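Local atomic coordinates of glycerophosphodiester phosphodiesterase (Parabacteroides distasonis, PDB entry 3NO3), a protein that belongs to the glycerophosphoryl diester phosphodiesterase family of TIM-barrel proteins and carries bound magnesium. Residues P83-R91 against Q122-A130. Residues are numbered along the deposited sequence; the frame is centred on the assembly and turned at random.
Sequences PTLEQYLKR and QMVKRMKLA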
loop_
_atom_site.group_PDB
_atom_site.type_symbol
_atom_site.label_atom_id
_atom_site.label_comp_id
_atom_site.label_asym_id
_atom_site.label_seq_id
_atom_site.Cartn_x
_atom_site.Cartn_y
_atom_site.Cartn_z
ATOM N N PRO A 83 10.973 11.006 4.592
ATOM C CA PRO A 83 11.302 9.894 5.491
ATOM C C PRO A 83 12.157 8.829 4.812
ATOM O O PRO A 83 11.913 8.493 3.639
ATOM C CB PRO A 83 9.926 9.286 5.830
ATOM C CG PRO A 83 8.935 10.312 5.510
ATOM C CD PRO A 83 9.527 11.061 4.337
ATOM N N THR A 84 13.110 8.275 5.534
ATOM C CA THR A 84 13.690 6.992 5.118
ATOM C C THR A 84 12.665 5.927 5.458
ATOM O O THR A 84 11.817 6.110 6.356
ATOM C CB THR A 84 15.033 6.674 5.783
ATOM O OG1 THR A 84 14.853 6.577 7.195
ATOM C CG2 THR A 84 16.103 7.772 5.480
ATOM N N LEU A 85 12.740 4.802 4.758
ATOM C CA LEU A 85 11.928 3.645 5.096
ATOM C C LEU A 85 12.254 3.195 6.506
ATOM O O LEU A 85 11.349 2.872 7.282
ATOM C CB LEU A 85 12.150 2.478 4.122
ATOM C CG LEU A 85 11.375 1.171 4.469
ATOM C CD1 LEU A 85 9.818 1.463 4.461
ATOM C CD2 LEU A 85 11.798 -0.021 3.483
ATOM N N GLU A 86 13.537 3.202 6.865
ATOM C CA GLU A 86 13.920 2.862 8.218
ATOM C C GLU A 86 13.195 3.697 9.263
ATOM O O GLU A 86 12.726 3.138 10.245
ATOM C CB GLU A 86 15.414 3.051 8.406
ATOM C CG GLU A 86 15.951 2.648 9.783
ATOM C CD GLU A 86 17.427 2.988 9.993
ATOM O OE1 GLU A 86 17.921 4.005 9.413
ATOM O OE2 GLU A 86 18.089 2.228 10.790
ATOM N N GLN A 87 13.168 5.007 9.075
ATOM C CA GLN A 87 12.403 5.889 10.000
ATOM C C GLN A 87 10.920 5.538 10.048
ATOM O O GLN A 87 10.260 5.565 11.129
ATOM C CB GLN A 87 12.538 7.353 9.578
ATOM C CG GLN A 87 13.927 7.947 9.893
ATOM C CD GLN A 87 14.281 9.151 9.077
ATOM O OE1 GLN A 87 13.462 9.685 8.308
ATOM N NE2 GLN A 87 15.501 9.625 9.265
ATOM N N TYR A 88 10.365 5.233 8.885
ATOM C CA TYR A 88 8.925 4.915 8.757
ATOM C C TYR A 88 8.631 3.665 9.540
ATOM O O TYR A 88 7.669 3.629 10.331
ATOM C CB TYR A 88 8.492 4.772 7.274
ATOM C CG TYR A 88 7.146 5.400 6.963
ATOM C CD1 TYR A 88 7.019 6.774 6.873
ATOM C CD2 TYR A 88 6.006 4.626 6.766
ATOM C CE1 TYR A 88 5.790 7.391 6.593
ATOM C CE2 TYR A 88 4.777 5.238 6.469
ATOM C CZ TYR A 88 4.684 6.610 6.380
ATOM O OH TYR A 88 3.450 7.202 6.143
ATOM N N LEU A 89 9.499 2.660 9.379
ATOM C CA LEU A 89 9.372 1.405 10.088
ATOM C C LEU A 89 9.677 1.491 11.579
ATOM O O LEU A 89 9.024 0.795 12.353
ATOM C CB LEU A 89 10.251 0.326 9.421
ATOM C CG LEU A 89 9.822 0.072 7.960
ATOM C CD1 LEU A 89 10.686 -1.030 7.380
ATOM C CD2 LEU A 89 8.313 -0.224 7.776
ATOM N N LYS A 90 10.620 2.335 11.996
ATOM C CA LYS A 90 10.893 2.510 13.416
ATOM C C LYS A 90 9.623 3.047 14.100
ATOM O O LYS A 90 9.248 2.602 15.195
ATOM C CB LYS A 90 12.098 3.445 13.618
ATOM C CG LYS A 90 12.504 3.770 15.072
ATOM C CD LYS A 90 13.872 4.498 15.129
ATOM C CE LYS A 90 14.233 5.057 16.515
ATOM N NZ LYS A 90 13.248 6.071 17.032
ATOM N N ARG A 91 8.946 3.996 13.455
ATOM C CA ARG A 91 7.699 4.549 14.028
ATOM C C ARG A 91 6.569 3.501 14.014
ATOM O O ARG A 91 5.880 3.318 15.013
ATOM C CB ARG A 91 7.273 5.827 13.266
ATOM C CG ARG A 91 6.061 6.595 13.889
ATOM C CD ARG A 91 6.403 7.233 15.195
ATOM N NE ARG A 91 5.247 7.694 15.951
ATOM C CZ ARG A 91 4.546 6.978 16.841
ATOM N NH1 ARG A 91 4.796 5.692 17.103
ATOM N NH2 ARG A 91 3.536 7.564 17.479
ATOM N N GLN A 122 14.783 -7.205 3.219
ATOM C CA GLN A 122 15.859 -7.144 4.206
ATOM C C GLN A 122 15.624 -6.080 5.299
ATOM O O GLN A 122 15.834 -6.349 6.487
ATOM C CB GLN A 122 17.213 -6.943 3.503
ATOM C CG GLN A 122 17.653 -8.226 2.746
ATOM C CD GLN A 122 18.891 -8.066 1.933
ATOM O OE1 GLN A 122 19.419 -6.967 1.774
ATOM N NE2 GLN A 122 19.388 -9.184 1.403
HETATM N N MSE A 123 15.169 -4.911 4.903
HETATM C CA MSE A 123 14.858 -3.850 5.847
HETATM C C MSE A 123 13.676 -4.221 6.747
HETATM O O MSE A 123 13.765 -4.063 7.979
HETATM C CB MSE A 123 14.559 -2.562 5.129
HETATM C CG MSE A 123 14.226 -1.352 6.066
HETATM SE SE MSE A 123 15.678 -0.861 7.220
HETATM C CE MSE A 123 16.755 -0.008 5.847
ATOM N N VAL A 124 12.598 -4.728 6.141
ATOM C CA VAL A 124 11.402 -5.171 6.879
ATOM C C VAL A 124 11.781 -6.247 7.885
ATOM O O VAL A 124 11.358 -6.185 9.054
ATOM C CB VAL A 124 10.265 -5.599 5.922
ATOM C CG1 VAL A 124 9.092 -6.266 6.689
ATOM C CG2 VAL A 124 9.750 -4.337 5.162
ATOM N N LYS A 125 12.642 -7.165 7.454
ATOM C CA LYS A 125 13.123 -8.221 8.335
ATOM C C LYS A 125 13.915 -7.676 9.511
ATOM O O LYS A 125 13.644 -8.044 10.675
ATOM C CB LYS A 125 14.011 -9.208 7.568
ATOM C CG LYS A 125 14.468 -10.395 8.355
ATOM C CD LYS A 125 15.410 -11.297 7.542
ATOM C CE LYS A 125 16.055 -12.343 8.410
ATOM N NZ LYS A 125 17.052 -13.151 7.670
ATOM N N ARG A 126 14.922 -6.844 9.239
ATOM C CA ARG A 126 15.735 -6.319 10.370
ATOM C C ARG A 126 14.957 -5.397 11.301
ATOM O O ARG A 126 15.318 -5.299 12.482
ATOM C CB ARG A 126 17.099 -5.741 9.922
ATOM C CG ARG A 126 17.211 -4.329 9.570
ATOM C CD ARG A 126 18.693 -3.882 9.497
ATOM N NE ARG A 126 18.780 -2.481 9.124
ATOM C CZ ARG A 126 18.543 -1.447 9.919
ATOM N NH1 ARG A 126 18.178 -1.598 11.174
ATOM N NH2 ARG A 126 18.636 -0.228 9.417
HETATM N N MSE A 127 13.881 -4.754 10.797
HETATM C CA MSE A 127 13.026 -3.925 11.641
HETATM C C MSE A 127 11.930 -4.696 12.377
HETATM O O MSE A 127 11.128 -4.102 13.102
HETATM C CB MSE A 127 12.446 -2.756 10.839
HETATM C CG MSE A 127 13.493 -1.848 10.233
HETATM SE SE MSE A 127 14.680 -1.048 11.466
HETATM C CE MSE A 127 13.355 0.021 12.331
ATOM N N LYS A 128 11.913 -6.013 12.204
ATOM C CA LYS A 128 11.022 -6.938 12.905
ATOM C C LYS A 128 9.528 -6.717 12.565
ATOM O O LYS A 128 8.693 -6.742 13.443
ATOM C CB LYS A 128 11.285 -6.968 14.412
ATOM C CG LYS A 128 12.761 -7.256 14.758
ATOM C CD LYS A 128 12.957 -7.467 16.279
ATOM C CE LYS A 128 12.523 -8.870 16.680
ATOM N NZ LYS A 128 12.613 -9.059 18.156
ATOM N N LEU A 129 9.227 -6.511 11.286
ATOM C CA LEU A 129 7.865 -6.162 10.838
ATOM C C LEU A 129 7.344 -7.084 9.730
ATOM O O LEU A 129 6.309 -6.798 9.124
ATOM C CB LEU A 129 7.819 -4.704 10.449
ATOM C CG LEU A 129 7.756 -3.733 11.604
ATOM C CD1 LEU A 129 8.099 -2.319 11.128
ATOM C CD2 LEU A 129 6.387 -3.758 12.292
ATOM N N ALA A 130 7.986 -8.239 9.507
ATOM C CA ALA A 130 7.535 -9.135 8.434
ATOM C C ALA A 130 6.118 -9.700 8.658
ATOM O O ALA A 130 5.379 -9.904 7.703
ATOM C CB ALA A 130 8.551 -10.291 8.212
HETATM O O HOH W 1 17.512 0.777 12.946
#
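L89 lies among M123, V124, M127 and L129. Its CD1 meets CG of M123 at 3.8 Å and, less closely, CG2 of V124. Its CB touches both CG of M127 and CD1 of L129. With CG anti to the carbonyl carbon and CD1 extended beyond it, CD1 of L89 reaches M123 and V124. L85 reaches M123 too: its CD2 packs against CG of M123 at 3.8 Å, the two side chains running past each other in opposite directions. M123 and M127 are both selenomethionines. The bent chain of M127 sets the terminal CE 3.6 Å from the backbone N of K90, against the helix backbone.

At the more exposed margin, E86 and R126 form a salt bridge. NH2 of R126 donates to OE2 of E86 over 2.9 Å, nearly straight at 169°. The oxygen lies in the guanidinium plane, but the nitrogen comes from above the carboxylate plane; the two groups are almost perpendicular (89°). Water 1 closes a ring, donating to OE2 of E86 and accepting from NH1 of R126. The extended E86 chain, with CG anti to the backbone N, brings the carboxylate out to this position.

The segments lie on neighbouring outer helices of a TIM barrel, 85-94 and 110-126. The axes of 85-91 and 122-126 approach to 10.4 Å and run in the same general direction, 33° apart. Strand 99-104 lies beneath both: L85 and V124 touch F102, while L89 and L129 touch L100.

T84 and Q87 start the first helix with a capping box: N of Q87 donates to OG1 of T84, and N of T84 to OE1 of Q87. A Schellman motif ends the second helix. K128, with positive phi, turns the chain so that L129 comes back toward L89.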